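Local coordinates for protein L-Ala-D/L-Glu Epimerase (Escherichia coli, PDB 1JPD) that belongs to the enolase superfamily as an epimerase that joins an N-terminal alpha/beta domain to a C-terminal TIM-barrel-like domain, at residues G46-Y51 with R91-C96; M66-Q71 with Q82-A87; Q126-G131 with K149-K154; G131-M136 with S161-A166. One frame throughout, in Å; residues are numbered along the deposited sequence.

Contact 1. Residues G46-Y51 with R91-C96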
loop_
_atom_site.group_PDB
_atom_site.type_symbol
_atom_site.label_atom_id
_atom_site.label_comp_id
_atom_site.label_asym_id
_atom_site.label_seq_id
_atom_site.Cartn_x
_atom_site.Cartn_y
_atom_site.Cartn_z
ATOM N N GLY A 46 -15.624 -6.598 -0.016
ATOM C CA GLY A 46 -14.365 -6.099 -0.533
ATOM C C GLY A 46 -14.385 -4.589 -0.640
ATOM O O GLY A 46 -15.346 -4.008 -1.144
ATOM N N GLU A 47 -13.333 -3.945 -0.154
ATOM C CA GLU A 47 -13.253 -2.495 -0.211
ATOM C C GLU A 47 -12.125 -2.050 -1.134
ATOM O O GLU A 47 -11.191 -2.809 -1.405
ATOM C CB GLU A 47 -13.016 -1.929 1.190
ATOM C CG GLU A 47 -12.823 -0.422 1.239
ATOM C CD GLU A 47 -12.556 0.085 2.638
ATOM O OE1 GLU A 47 -13.382 -0.200 3.529
ATOM O OE2 GLU A 47 -11.531 0.772 2.849
ATOM N N CYS A 48 -12.226 -0.822 -1.629
ATOM C CA CYS A 48 -11.192 -0.256 -2.485
ATOM C C CYS A 48 -11.202 1.266 -2.385
ATOM O O CYS A 48 -12.166 1.877 -1.902
ATOM C CB CYS A 48 -11.379 -0.691 -3.942
ATOM S SG CYS A 48 -12.659 0.183 -4.841
ATOM N N THR A 49 -10.107 1.873 -2.825
ATOM C CA THR A 49 -9.969 3.321 -2.789
ATOM C C THR A 49 -9.576 3.841 -4.160
ATOM O O THR A 49 -8.423 3.725 -4.554
ATOM C CB THR A 49 -8.893 3.749 -1.776
ATOM O OG1 THR A 49 -9.304 3.355 -0.461
ATOM C CG2 THR A 49 -8.689 5.261 -1.808
ATOM N N PRO A 50 -10.536 4.406 -4.912
ATOM C CA PRO A 50 -10.218 4.933 -6.246
ATOM C C PRO A 50 -8.969 5.825 -6.174
ATOM O O PRO A 50 -8.891 6.743 -5.339
ATOM C CB PRO A 50 -11.482 5.704 -6.616
ATOM C CG PRO A 50 -12.554 4.894 -5.949
ATOM C CD PRO A 50 -11.955 4.620 -4.586
ATOM N N TYR A 51 -8.002 5.542 -7.048
ATOM C CA TYR A 51 -6.733 6.274 -7.086
ATOM C C TYR A 51 -6.790 7.431 -8.073
ATOM O O TYR A 51 -6.656 7.229 -9.283
ATOM C CB TYR A 51 -5.593 5.310 -7.475
ATOM C CG TYR A 51 -4.203 5.738 -7.042
ATOM C CD1 TYR A 51 -4.014 6.822 -6.186
ATOM C CD2 TYR A 51 -3.075 5.033 -7.462
ATOM C CE1 TYR A 51 -2.737 7.191 -5.759
ATOM C CE2 TYR A 51 -1.794 5.394 -7.041
ATOM C CZ TYR A 51 -1.635 6.473 -6.189
ATOM O OH TYR A 51 -0.382 6.835 -5.753
ATOM N N ARG A 91 -11.364 -3.596 -9.830
ATOM C CA ARG A 91 -11.049 -5.008 -9.715
ATOM C C ARG A 91 -10.625 -5.366 -8.294
ATOM O O ARG A 91 -10.887 -6.474 -7.830
ATOM C CB ARG A 91 -9.954 -5.421 -10.700
ATOM C CG ARG A 91 -9.825 -6.936 -10.826
ATOM C CD ARG A 91 -8.863 -7.350 -11.923
ATOM N NE ARG A 91 -7.461 -7.211 -11.534
ATOM C CZ ARG A 91 -6.436 -7.466 -12.341
ATOM N NH1 ARG A 91 -6.659 -7.872 -13.586
ATOM N NH2 ARG A 91 -5.192 -7.323 -11.902
ATOM N N ASN A 92 -9.987 -4.428 -7.599
ATOM C CA ASN A 92 -9.541 -4.684 -6.236
ATOM C C ASN A 92 -10.712 -4.993 -5.308
ATOM O O ASN A 92 -10.662 -5.960 -4.538
ATOM C CB ASN A 92 -8.745 -3.494 -5.697
ATOM C CG ASN A 92 -8.138 -3.771 -4.332
ATOM O OD1 ASN A 92 -7.710 -4.898 -4.045
ATOM N ND2 ASN A 92 -8.083 -2.744 -3.486
ATOM N N ALA A 93 -11.768 -4.184 -5.379
ATOM C CA ALA A 93 -12.936 -4.419 -4.535
ATOM C C ALA A 93 -13.554 -5.790 -4.837
ATOM O O ALA A 93 -13.867 -6.553 -3.918
ATOM C CB ALA A 93 -13.962 -3.332 -4.743
ATOM N N LEU A 94 -13.714 -6.114 -6.117
ATOM C CA LEU A 94 -14.305 -7.397 -6.484
ATOM C C LEU A 94 -13.434 -8.588 -6.111
ATOM O O LEU A 94 -13.915 -9.568 -5.530
ATOM C CB LEU A 94 -14.611 -7.429 -7.980
ATOM C CG LEU A 94 -15.667 -6.405 -8.383
ATOM C CD1 LEU A 94 -15.881 -6.445 -9.882
ATOM C CD2 LEU A 94 -16.956 -6.685 -7.632
ATOM N N ASP A 95 -12.153 -8.506 -6.449
ATOM C CA ASP A 95 -11.227 -9.587 -6.147
ATOM C C ASP A 95 -11.206 -9.835 -4.641
ATOM O O ASP A 95 -11.264 -10.978 -4.190
ATOM C CB ASP A 95 -9.825 -9.239 -6.668
ATOM C CG ASP A 95 -8.824 -10.367 -6.469
ATOM O OD1 ASP A 95 -8.131 -10.388 -5.433
ATOM O OD2 ASP A 95 -8.730 -11.244 -7.347
ATOM N N CYS A 96 -11.143 -8.765 -3.858
ATOM C CA CYS A 96 -11.127 -8.921 -2.413
ATOM C C CYS A 96 -12.462 -9.445 -1.913
ATOM O O CYS A 96 -12.495 -10.281 -1.015
ATOM C CB CYS A 96 -10.780 -7.597 -1.729
ATOM S SG CYS A 96 -9.062 -7.093 -1.995
#

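Contact 2. Residues M66-Q71 with Q82-A87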
loop_
_atom_site.group_PDB
_atom_site.type_symbol
_atom_site.label_atom_id
_atom_site.label_comp_id
_atom_site.label_asym_id
_atom_site.label_seq_id
_atom_site.Cartn_x
_atom_site.Cartn_y
_atom_site.Cartn_z
ATOM N N MET A 66 -20.276 -2.210 -11.753
ATOM C CA MET A 66 -21.612 -2.505 -12.266
ATOM C C MET A 66 -21.465 -3.267 -13.571
ATOM O O MET A 66 -22.081 -4.313 -13.769
ATOM C CB MET A 66 -22.404 -1.223 -12.539
ATOM C CG MET A 66 -22.594 -0.297 -11.350
ATOM S SD MET A 66 -23.108 -1.144 -9.846
ATOM C CE MET A 66 -24.507 -2.108 -10.431
ATOM N N SER A 67 -20.632 -2.735 -14.455
ATOM C CA SER A 67 -20.395 -3.338 -15.758
ATOM C C SER A 67 -20.169 -4.839 -15.677
ATOM O O SER A 67 -20.325 -5.545 -16.670
ATOM C CB SER A 67 -19.174 -2.705 -16.421
ATOM O OG SER A 67 -18.001 -3.434 -16.093
ATOM N N VAL A 68 -19.792 -5.336 -14.508
ATOM C CA VAL A 68 -19.546 -6.761 -14.398
ATOM C C VAL A 68 -20.428 -7.448 -13.350
ATOM O O VAL A 68 -20.201 -8.608 -12.985
ATOM C CB VAL A 68 -18.042 -7.028 -14.119
ATOM C CG1 VAL A 68 -17.707 -6.724 -12.668
ATOM C CG2 VAL A 68 -17.696 -8.453 -14.483
ATOM N N VAL A 69 -21.445 -6.731 -12.878
ATOM C CA VAL A 69 -22.379 -7.281 -11.900
ATOM C C VAL A 69 -23.096 -8.518 -12.454
ATOM O O VAL A 69 -23.185 -9.540 -11.770
ATOM C CB VAL A 69 -23.437 -6.234 -11.480
ATOM C CG1 VAL A 69 -24.550 -6.908 -10.689
ATOM C CG2 VAL A 69 -22.783 -5.144 -10.638
ATOM N N PRO A 70 -23.626 -8.438 -13.696
ATOM C CA PRO A 70 -24.322 -9.579 -14.302
ATOM C C PRO A 70 -23.483 -10.852 -14.266
ATOM O O PRO A 70 -23.969 -11.917 -13.891
ATOM C CB PRO A 70 -24.583 -9.101 -15.724
ATOM C CG PRO A 70 -24.839 -7.648 -15.531
ATOM C CD PRO A 70 -23.739 -7.249 -14.565
ATOM N N GLN A 71 -22.218 -10.730 -14.653
ATOM C CA GLN A 71 -21.296 -11.864 -14.669
ATOM C C GLN A 71 -20.929 -12.325 -13.252
ATOM O O GLN A 71 -20.545 -13.477 -13.044
ATOM C CB GLN A 71 -20.034 -11.482 -15.453
ATOM C CG GLN A 71 -20.334 -11.028 -16.873
ATOM C CD GLN A 71 -19.760 -9.667 -17.198
ATOM O OE1 GLN A 71 -18.557 -9.525 -17.412
ATOM N NE2 GLN A 71 -20.619 -8.655 -17.236
ATOM N N GLN A 82 -9.818 -11.714 -13.451
ATOM C CA GLN A 82 -8.547 -11.137 -13.886
ATOM C C GLN A 82 -8.527 -10.785 -15.375
ATOM O O GLN A 82 -7.799 -9.883 -15.804
ATOM C CB GLN A 82 -7.398 -12.108 -13.585
ATOM C CG GLN A 82 -7.272 -12.519 -12.123
ATOM C CD GLN A 82 -7.210 -11.333 -11.179
ATOM O OE1 GLN A 82 -6.411 -10.415 -11.363
ATOM N NE2 GLN A 82 -8.048 -11.353 -10.154
ATOM N N LYS A 83 -9.333 -11.492 -16.161
ATOM C CA LYS A 83 -9.378 -11.260 -17.598
ATOM C C LYS A 83 -10.464 -10.272 -18.019
ATOM O O LYS A 83 -10.399 -9.715 -19.112
ATOM C CB LYS A 83 -9.563 -12.591 -18.323
ATOM C CG LYS A 83 -8.543 -13.646 -17.924
ATOM C CD LYS A 83 -8.947 -15.013 -18.437
ATOM C CE LYS A 83 -8.108 -16.108 -17.815
ATOM N NZ LYS A 83 -8.720 -17.442 -18.084
ATOM N N ILE A 84 -11.448 -10.047 -17.148
ATOM C CA ILE A 84 -12.541 -9.114 -17.438
ATOM C C ILE A 84 -12.178 -7.642 -17.213
ATOM O O ILE A 84 -12.263 -6.829 -18.132
ATOM C CB ILE A 84 -13.796 -9.421 -16.584
ATOM C CG1 ILE A 84 -14.393 -10.766 -16.987
ATOM C CG2 ILE A 84 -14.831 -8.311 -16.758
ATOM C CD1 ILE A 84 -15.599 -11.160 -16.152
ATOM N N LEU A 85 -11.787 -7.296 -15.991
ATOM C CA LEU A 85 -11.436 -5.911 -15.672
ATOM C C LEU A 85 -9.927 -5.702 -15.609
ATOM O O LEU A 85 -9.168 -6.640 -15.366
ATOM C CB LEU A 85 -12.040 -5.506 -14.322
ATOM C CG LEU A 85 -13.555 -5.527 -14.123
ATOM C CD1 LEU A 85 -13.857 -5.136 -12.689
ATOM C CD2 LEU A 85 -14.232 -4.563 -15.090
ATOM N N PRO A 86 -9.473 -4.467 -15.854
ATOM C CA PRO A 86 -8.035 -4.180 -15.801
ATOM C C PRO A 86 -7.630 -3.945 -14.339
ATOM O O PRO A 86 -8.494 -3.775 -13.478
ATOM C CB PRO A 86 -7.909 -2.917 -16.652
ATOM C CG PRO A 86 -9.198 -2.202 -16.371
ATOM C CD PRO A 86 -10.220 -3.328 -16.418
ATOM N N ALA A 87 -6.332 -3.945 -14.048
ATOM C CA ALA A 87 -5.889 -3.707 -12.681
ATOM C C ALA A 87 -6.313 -2.295 -12.286
ATOM O O ALA A 87 -6.159 -1.359 -13.066
ATOM C CB ALA A 87 -4.383 -3.851 -12.587
#

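Contact 3. Residues Q126-G131 with K149-K154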
loop_
_atom_site.group_PDB
_atom_site.type_symbol
_atom_site.label_atom_id
_atom_site.label_comp_id
_atom_site.label_asym_id
_atom_site.label_seq_id
_atom_site.Cartn_x
_atom_site.Cartn_y
_atom_site.Cartn_z
ATOM N N GLN A 126 5.678 4.721 10.590
ATOM C CA GLN A 126 5.056 5.900 11.157
ATOM C C GLN A 126 5.541 7.075 10.339
ATOM O O GLN A 126 6.739 7.211 10.078
ATOM C CB GLN A 126 5.461 6.087 12.611
ATOM C CG GLN A 126 4.562 5.348 13.554
ATOM C CD GLN A 126 3.140 5.894 13.568
ATOM O OE1 GLN A 126 2.192 5.148 13.799
ATOM N NE2 GLN A 126 2.989 7.198 13.340
ATOM N N THR A 127 4.613 7.925 9.925
ATOM C CA THR A 127 4.982 9.066 9.123
ATOM C C THR A 127 5.544 10.218 9.938
ATOM O O THR A 127 5.008 10.576 10.982
ATOM C CB THR A 127 3.780 9.602 8.313
ATOM O OG1 THR A 127 3.374 8.622 7.355
ATOM C CG2 THR A 127 4.156 10.892 7.586
ATOM N N VAL A 128 6.649 10.773 9.452
ATOM C CA VAL A 128 7.267 11.939 10.045
ATOM C C VAL A 128 7.040 12.924 8.910
ATOM O O VAL A 128 7.702 12.863 7.873
ATOM C CB VAL A 128 8.778 11.768 10.263
ATOM C CG1 VAL A 128 9.369 13.077 10.757
ATOM C CG2 VAL A 128 9.042 10.659 11.269
ATOM N N VAL A 129 6.076 13.814 9.093
ATOM C CA VAL A 129 5.736 14.776 8.061
ATOM C C VAL A 129 6.768 15.886 7.881
ATOM O O VAL A 129 7.557 16.176 8.778
ATOM C CB VAL A 129 4.358 15.398 8.352
ATOM C CG1 VAL A 129 3.311 14.290 8.499
ATOM C CG2 VAL A 129 4.428 16.234 9.616
ATOM N N ILE A 130 6.756 16.501 6.703
ATOM C CA ILE A 130 7.670 17.588 6.385
ATOM C C ILE A 130 7.543 18.741 7.382
ATOM O O ILE A 130 6.455 19.043 7.864
ATOM C CB ILE A 130 7.401 18.126 4.955
ATOM C CG1 ILE A 130 7.722 17.034 3.929
ATOM C CG2 ILE A 130 8.228 19.381 4.692
ATOM C CD1 ILE A 130 7.634 17.494 2.476
ATOM N N GLY A 131 8.670 19.377 7.679
ATOM C CA GLY A 131 8.708 20.500 8.597
ATOM C C GLY A 131 10.166 20.907 8.714
ATOM O O GLY A 131 11.021 20.339 8.025
ATOM N N LYS A 149 9.387 1.728 15.622
ATOM C CA LYS A 149 10.750 1.340 15.271
ATOM C C LYS A 149 11.091 1.709 13.830
ATOM O O LYS A 149 12.253 1.935 13.497
ATOM C CB LYS A 149 10.939 -0.164 15.484
ATOM C CG LYS A 149 10.951 -0.569 16.953
ATOM C CD LYS A 149 10.916 -2.082 17.136
ATOM C CE LYS A 149 10.884 -2.439 18.614
ATOM N NZ LYS A 149 9.843 -1.663 19.360
ATOM N N LEU A 150 10.067 1.773 12.984
ATOM C CA LEU A 150 10.239 2.116 11.575
ATOM C C LEU A 150 9.582 3.462 11.318
ATOM O O LEU A 150 8.381 3.611 11.502
ATOM C CB LEU A 150 9.591 1.047 10.692
ATOM C CG LEU A 150 9.608 1.286 9.182
ATOM C CD1 LEU A 150 11.041 1.422 8.695
ATOM C CD2 LEU A 150 8.924 0.136 8.480
ATOM N N LEU A 151 10.377 4.443 10.906
ATOM C CA LEU A 151 9.876 5.779 10.617
ATOM C C LEU A 151 9.953 6.057 9.120
ATOM O O LEU A 151 10.980 5.802 8.487
ATOM C CB LEU A 151 10.706 6.838 11.349
ATOM C CG LEU A 151 10.772 6.798 12.873
ATOM C CD1 LEU A 151 11.648 7.935 13.387
ATOM C CD2 LEU A 151 9.364 6.909 13.440
ATOM N N LYS A 152 8.864 6.569 8.549
ATOM C CA LYS A 152 8.862 6.913 7.132
ATOM C C LYS A 152 8.975 8.423 7.070
ATOM O O LYS A 152 8.025 9.133 7.399
ATOM C CB LYS A 152 7.572 6.460 6.445
ATOM C CG LYS A 152 7.549 6.759 4.949
ATOM C CD LYS A 152 6.313 6.191 4.264
ATOM C CE LYS A 152 5.036 6.879 4.719
ATOM N NZ LYS A 152 3.831 6.254 4.115
ATOM N N VAL A 153 10.142 8.918 6.673
ATOM C CA VAL A 153 10.351 10.359 6.598
ATOM C C VAL A 153 9.895 10.895 5.258
ATOM O O VAL A 153 10.389 10.466 4.211
ATOM C CB VAL A 153 11.837 10.721 6.796
ATOM C CG1 VAL A 153 12.017 12.221 6.696
ATOM C CG2 VAL A 153 12.316 10.229 8.152
ATOM N N LYS A 154 8.940 11.819 5.291
ATOM C CA LYS A 154 8.426 12.432 4.068
ATOM C C LYS A 154 9.325 13.618 3.720
ATOM O O LYS A 154 9.606 14.461 4.571
ATOM C CB LYS A 154 6.986 12.923 4.276
ATOM C CG LYS A 154 5.927 11.840 4.246
ATOM C CD LYS A 154 5.104 11.908 2.956
ATOM C CE LYS A 154 3.969 10.881 2.959
ATOM N NZ LYS A 154 2.962 11.120 4.045
#

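Contact 4. Residues G131-M136 with S161-A166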
loop_
_atom_site.group_PDB
_atom_site.type_symbol
_atom_site.label_atom_id
_atom_site.label_comp_id
_atom_site.label_asym_id
_atom_site.label_seq_id
_atom_site.Cartn_x
_atom_site.Cartn_y
_atom_site.Cartn_z
ATOM N N GLY A 131 8.670 19.377 7.679
ATOM C CA GLY A 131 8.708 20.500 8.597
ATOM C C GLY A 131 10.166 20.907 8.714
ATOM O O GLY A 131 11.021 20.339 8.025
ATOM N N THR A 132 10.468 21.884 9.560
ATOM C CA THR A 132 11.854 22.293 9.730
ATOM C C THR A 132 12.641 21.120 10.326
ATOM O O THR A 132 12.062 20.203 10.928
ATOM C CB THR A 132 11.980 23.476 10.704
ATOM O OG1 THR A 132 11.805 23.005 12.054
ATOM C CG2 THR A 132 10.925 24.539 10.384
ATOM N N PRO A 133 13.972 21.131 10.163
ATOM C CA PRO A 133 14.804 20.050 10.708
ATOM C C PRO A 133 14.445 19.785 12.174
ATOM O O PRO A 133 14.202 18.645 12.577
ATOM C CB PRO A 133 16.217 20.595 10.532
ATOM C CG PRO A 133 16.093 21.377 9.232
ATOM C CD PRO A 133 14.784 22.113 9.422
ATOM N N ASP A 134 14.398 20.848 12.967
ATOM C CA ASP A 134 14.047 20.729 14.377
ATOM C C ASP A 134 12.701 20.024 14.575
ATOM O O ASP A 134 12.610 19.042 15.316
ATOM C CB ASP A 134 13.975 22.111 15.023
ATOM C CG ASP A 134 13.733 22.038 16.517
ATOM O OD1 ASP A 134 12.967 22.878 17.037
ATOM O OD2 ASP A 134 14.319 21.143 17.170
ATOM N N GLN A 135 11.655 20.528 13.920
ATOM C CA GLN A 135 10.327 19.924 14.047
ATOM C C GLN A 135 10.327 18.454 13.648
ATOM O O GLN A 135 9.745 17.622 14.340
ATOM C CB GLN A 135 9.301 20.680 13.202
ATOM C CG GLN A 135 9.218 22.158 13.524
ATOM C CD GLN A 135 8.292 22.896 12.580
ATOM O OE1 GLN A 135 8.316 22.666 11.370
ATOM N NE2 GLN A 135 7.478 23.797 13.127
ATOM N N MET A 136 10.982 18.122 12.540
ATOM C CA MET A 136 11.013 16.728 12.111
ATOM C C MET A 136 11.785 15.855 13.084
ATOM O O MET A 136 11.464 14.680 13.267
ATOM C CB MET A 136 11.607 16.609 10.710
ATOM C CG MET A 136 10.806 17.376 9.674
ATOM S SD MET A 136 11.372 17.078 8.006
ATOM C CE MET A 136 10.687 15.410 7.763
ATOM N N SER A 161 19.520 17.719 3.394
ATOM C CA SER A 161 20.603 17.359 4.296
ATOM C C SER A 161 20.326 17.643 5.764
ATOM O O SER A 161 20.368 16.722 6.583
ATOM C CB SER A 161 21.912 18.030 3.872
ATOM O OG SER A 161 22.399 17.451 2.673
ATOM N N GLU A 162 20.032 18.894 6.116
ATOM C CA GLU A 162 19.794 19.177 7.522
ATOM C C GLU A 162 18.643 18.359 8.110
ATOM O O GLU A 162 18.772 17.819 9.209
ATOM C CB GLU A 162 19.567 20.669 7.779
ATOM C CG GLU A 162 19.727 20.998 9.259
ATOM C CD GLU A 162 19.821 22.477 9.554
ATOM O OE1 GLU A 162 19.867 23.283 8.600
ATOM O OE2 GLU A 162 19.859 22.833 10.754
ATOM N N ARG A 163 17.532 18.246 7.387
ATOM C CA ARG A 163 16.396 17.466 7.879
ATOM C C ARG A 163 16.811 16.039 8.251
ATOM O O ARG A 163 16.599 15.600 9.384
ATOM C CB ARG A 163 15.269 17.419 6.833
ATOM C CG ARG A 163 14.474 18.704 6.724
ATOM C CD ARG A 163 13.523 18.714 5.533
ATOM N NE ARG A 163 12.627 19.872 5.592
ATOM C CZ ARG A 163 11.783 20.234 4.631
ATOM N NH1 ARG A 163 11.701 19.537 3.502
ATOM N NH2 ARG A 163 11.005 21.294 4.810
ATOM N N MET A 164 17.406 15.321 7.302
ATOM C CA MET A 164 17.835 13.947 7.547
ATOM C C MET A 164 18.903 13.863 8.632
ATOM O O MET A 164 18.924 12.907 9.412
ATOM C CB MET A 164 18.340 13.300 6.255
ATOM C CG MET A 164 17.237 13.047 5.251
ATOM S SD MET A 164 15.869 12.172 6.033
ATOM C CE MET A 164 16.596 10.528 6.345
ATOM N N VAL A 165 19.783 14.857 8.701
ATOM C CA VAL A 165 20.806 14.822 9.734
ATOM C C VAL A 165 20.170 15.004 11.115
ATOM O O VAL A 165 20.408 14.188 12.013
ATOM C CB VAL A 165 21.907 15.887 9.492
ATOM C CG1 VAL A 165 22.734 16.113 10.764
ATOM C CG2 VAL A 165 22.824 15.418 8.376
ATOM N N ALA A 166 19.350 16.045 11.286
ATOM C CA ALA A 166 18.697 16.287 12.574
ATOM C C ALA A 166 17.840 15.095 13.018
ATOM O O ALA A 166 17.806 14.767 14.201
ATOM C CB ALA A 166 17.848 17.548 12.514
#

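Contact 1. Residues G46-Y51 with R91-C96
Gly46 lies against Ala93 and Cys96 where helix 89-104 packs on strand 42-48, an outermost strand of the three-stranded antiparallel sheet of the N-terminal domain. Strand and helix run nearly antiparallel, at 161°, and their axes approach to 6.0 Å. With only hydrogens on its alpha carbon, Gly46 lets the helix backbone settle close: its CA makes a CH-O contact with Ala93 O at 3.5 Å, while Cys96 CB lies 4.1 Å from the same CA. At Glu47 the side chain leaves the helix, and its OE1 makes a salt bridge with Arg284 and a hydrogen bond with Thr282; what the helix meets is its carbonyl, with Glu47 O 3.9 Å from Ala93 CA. Cys48 points back at the helix. Its SG sits between the backbone N and the carbonyl carbon (chi1 78°) and touches Ala93 CB at 3.8 Å, a small thiol facing a methyl in the narrow gap between strand and helix. Beyond the strand the chain leaves the helix, yet one acceptor still links the two segments. Asp252, in helix 251-254, takes hydrogen bonds on a single oxygen, OD1, from both Thr49 N and Asn92 ND2.

Contact 2. Residues M66-Q71 with Q82-A87
Gln71 and Ser67, both of which touch the opposite segment, are tied together by a hydrogen bond from Gln71 NE2 to Ser67 O of 3.2 Å. The donor arrives in the carbonyl plane on a lone pair of Ser67 O, although the bond is bent to 143° at the hydrogen and the acceptor lies somewhat out of the Gln71 amide plane. With NE2 held over the turn that leads into helix 69-73, the other branch of the amide faces Ile84: Gln71 OE1 lies 3.6 Å from Ile84 CD1, a van der Waals contact. A long, flexible amide suits this place, since one end can serve the backbone while its flank covers a hydrophobic neighbour. The apolar centre is Val68, at the N-cap position of helix 69-73, whose two methyls are shared between two partners. CG2, anti to the backbone N, meets Ile84 CG2 at 3.7 Å and CD1 of the same isoleucine at 3.8 Å; CG1 reaches Leu85 CD1 at 4.2 Å. The other leucine methyl, CD2, lies 4.1 Å from Ser67 OG, a hydroxyl already hydrogen-bonded to Gln64 O. Branched aliphatic residues thus join the turn before helix 69-73 to the weakly bonded residues 82-84 and the loop after them, packing short helices of the N-terminal domain together. Helix 89-104 closes the buried side, where Leu94 touches both Val68 and Leu85, and Leu76 from the loop between helices 69-73 and 78-84 packs on Val68 and Ile84. Behind the first segment, Met66 and Val69 rest on strand 6-15.

Contact 3. Residues Q126-G131 with K149-K154
Thr127 lies alongside Lys152, the two side chains pointing the same way from one face of the sheet, with Thr127 OG1 3.6 Å from Lys152 CE. Lys152 starts with CG anti to the backbone N and stays extended until it bends at chi3 (67°), which turns CE aside; beyond, NZ forms a salt bridge with Asp300. The methyl of Thr127 has a different neighbour: Lys154 crosses it obliquely and brings CG to 3.9 Å and NZ to 3.7 Å from Thr127 CG2. Threonine suits this spot by offering a hydroxyl beside one lysine and a methyl to the other. On the opposite face the residues are mostly aliphatic, and Val128 CG2 rests on Leu151 CB at 4.2 Å. Gln126 shares this face, but its amide leads away and OE1 accepts from Gly320 N. Four backbone hydrogen bonds hold the parallel strands in register, Gln126 beside Leu151 and Val128 beside Val153. They alternate in direction: Gln126 N gives to Leu150 O, Lys152 N to Gln126 O at 2.7 Å, Val128 N to Lys152 O, and Lys154 N to Val128 O at 3.0 Å. Past the strand, Ile130 CG1 lies against the carbonyl of Lys154. This is a beta-alpha-beta crossover of the TIM-barrel-like domain: helix 133-145 connects the two strands and lays Met136 on Val128 and Val153, and Ala140 and Leu143 on Leu151. Strand 175-179 continues the parallel sheet beyond 150-154, while helix 160-170 packs on Val153.

Contact 4. Residues G131-M136 with S161-A166
Arg163 leaves its helix with CG anti to the carbonyl carbon (chi1 -75°) and then runs extended to NE, which carries it past Met136 to Gly131. The contact pairs two successive outer helices of the TIM-barrel-like domain, the start of 133-145 with 160-170. Met136 SD lies across the aliphatic part of the arginine, 3.7 Å from Arg163 CD and equally close to CG, the two chains crossing at a slant. A soft, polarisable sulfur suits a neighbour that is hydrocarbon first and charged only at its end. That end is held twice over: Arg163 NE gives a weak, bent hydrogen bond of 3.0 Å to Gly131 O, and NH1 makes a salt bridge with Asp156. Gly131 N lies over one face of the guanidinium. Nearer the surface Pro133 occupies the first turn of its helix, where a missing N-H costs nothing. Its ring crosses Glu162 at about a right angle, Pro133 CG to Glu162 CG 3.7 Å, and Glu162 meets it with its methylenes, CB and CG. The same proline sets CB 4.0 Å from Ala166 CB; a small alanine suits the place, meeting the proline ring and the Pro133 carbonyl with its one methyl. A capping box closes the start of the helix by two reciprocal bonds: Gln135 N donates to Thr132 OG1 at 3.1 Å, nearly straight at 173°, and Thr132 N donates back to Gln135 OE1 at 2.9 Å.

How the contacts relate
The four contacts form two pairs on opposite sides of the chain's centre. Contacts 1 and 2, centres 12 Å apart, belong to the N-terminal domain; contact 2 is nested within the chain loop that contact 1 closes, and they meet where the successive helices 78-84 and 89-104 pack together. Contacts 3 and 4 follow later in sequence in the TIM-barrel-like domain, their centres about 11 Å apart. Their segments alternate along the chain and share Gly131, where strand 121-128 gives way to helix 133-145, and Ile130 packs on Arg163 between them. Contacts 2 and 4 are farthest apart, with centres about 47 Å from each other. One pair thus lies in each of the two domains, each packing its own secondary structure.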